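Local structure of ABC transporter periplasmic substrate-binding protein (Desulfovibrio alaskensis, 5MY5) at residues 139-142 with 146-149. The protein probably captures tungstate with high selectivity in the periplasm and delivers it to an ABC transporter for uptake. The protein carries 2 engineered substitutions. Numbering follows the deposited sequence.
Sequences VSRG and GTHK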
loop_
_atom_site.group_PDB
_atom_site.type_symbol
_atom_site.label_atom_id
_atom_site.label_comp_id
_atom_site.label_asym_id
_atom_site.label_seq_id
_atom_site.Cartn_x
_atom_site.Cartn_y
_atom_site.Cartn_z
ATOM N N VAL A 139 18.212 -4.674 2.488
ATOM C CA VAL A 139 18.115 -4.028 1.208
ATOM C C VAL A 139 16.923 -3.078 1.144
ATOM O O VAL A 139 15.774 -3.450 1.302
ATOM C CB VAL A 139 18.011 -5.058 0.065
ATOM C CG1 VAL A 139 18.141 -4.373 -1.220
ATOM C CG2 VAL A 139 19.055 -6.165 0.170
ATOM N N SER A 140 17.237 -1.793 0.979
ATOM C CA SER A 140 16.290 -0.688 0.788
ATOM C C SER A 140 16.040 -0.423 -0.719
ATOM O O SER A 140 17.041 -0.449 -1.497
ATOM C CB SER A 140 16.884 0.634 1.426
ATOM O OG SER A 140 16.098 1.748 1.265
ATOM N N ARG A 141 14.840 -0.013 -1.038
ATOM C CA ARG A 141 14.505 0.519 -2.375
ATOM C C ARG A 141 15.411 1.739 -2.730
ATOM O O ARG A 141 15.803 1.866 -3.896
ATOM C CB ARG A 141 13.069 0.925 -2.446
ATOM C CG ARG A 141 12.033 -0.205 -2.338
ATOM C CD ARG A 141 11.916 -0.943 -3.639
ATOM N NE ARG A 141 11.356 -0.038 -4.655
ATOM C CZ ARG A 141 10.098 0.225 -4.862
ATOM N NH1 ARG A 141 9.101 -0.387 -4.242
ATOM N NH2 ARG A 141 9.777 1.126 -5.799
ATOM N N GLY A 142 15.735 2.609 -1.749
ATOM C CA GLY A 142 16.527 3.847 -2.015
ATOM C C GLY A 142 16.040 4.706 -3.179
ATOM O O GLY A 142 16.856 5.319 -3.817
ATOM N N GLY A 146 6.801 5.258 -2.378
ATOM C CA GLY A 146 5.976 5.044 -1.241
ATOM C C GLY A 146 6.495 3.914 -0.340
ATOM O O GLY A 146 6.520 4.033 0.883
ATOM N N THR A 147 6.910 2.839 -0.978
ATOM C CA THR A 147 7.470 1.690 -0.230
ATOM C C THR A 147 8.755 2.168 0.522
ATOM O O THR A 147 8.976 1.813 1.723
ATOM C CB THR A 147 7.776 0.530 -1.210
ATOM O OG1 THR A 147 6.526 0.086 -1.777
ATOM C CG2 THR A 147 8.434 -0.617 -0.489
ATOM N N HIS A 148 9.633 2.896 -0.173
ATOM C CA HIS A 148 10.861 3.380 0.441
ATOM C C HIS A 148 10.600 4.269 1.651
ATOM O O HIS A 148 11.139 4.069 2.740
ATOM C CB HIS A 148 11.666 4.202 -0.565
ATOM C CG HIS A 148 13.000 4.582 -0.049
ATOM N ND1 HIS A 148 13.659 5.694 -0.550
ATOM C CD2 HIS A 148 13.785 4.087 0.949
ATOM C CE1 HIS A 148 14.820 5.809 0.060
ATOM N NE2 HIS A 148 14.923 4.855 0.991
ATOM N N LYS A 149 9.617 5.155 1.517
ATOM C CA LYS A 149 9.198 5.981 2.605
ATOM C C LYS A 149 8.677 5.179 3.838
ATOM O O LYS A 149 9.008 5.504 4.990
ATOM C CB LYS A 149 8.163 6.970 2.082
ATOM C CG LYS A 149 8.806 8.114 1.303
ATOM C CD LYS A 149 7.756 8.885 0.504
ATOM C CE LYS A 149 8.423 9.894 -0.406
ATOM N NZ LYS A 149 7.375 10.491 -1.277
HETATM O O HOH W 1 17.064 4.606 2.728
#
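The His-148 ring lies against the backbone of Gly-142, with Ser-140 and Arg-141 alongside. His-148 CB meets CB of Arg-141 at 4.0 Å. With CG anti to the backbone N (chi1 -173°), the ring extends from the helix toward 139-142. His-148 CG is 3.8 Å from Gly-142 N, which sits over the centre of one ring face. The same face receives Gly-142 CA in a CH-pi contact, 3.6 Å from the His-148 ring centroid. His-148 CD2 lies 3.3 Å from Ser-140 OG, which meets the ring obliquely. His-148 ND1 accepts a hydrogen bond from the backbone N of Asn-144. His-148 CE1 lies 3.3 Å from Gly-142 CA. His-148 NE2 bonds a water O at 2.8 Å, at the ring edge and in its plane. The same water makes a weak bond to Ser-140 OG. Polar partners at ND1 and NE2 thus help to fix the rotation of the ring. Ser-140 OG also accepts from Gly-142 N at 3.2 Å, an ST turn, and bonds Glu-151. Arg-141 bends at chi2 and chi3 and crosses Thr-147 at about a right angle. Arg-141 NH1 comes 3.4 Å from Thr-147 CB, while NH2 forms a salt bridge with Asp-143. The contact packs the turn after strand 138-140 against the first turn of helix 146-155, within a beta-alpha-beta unit completed by strand 169-171; helix 176-186 touches Val-139 and Arg-141.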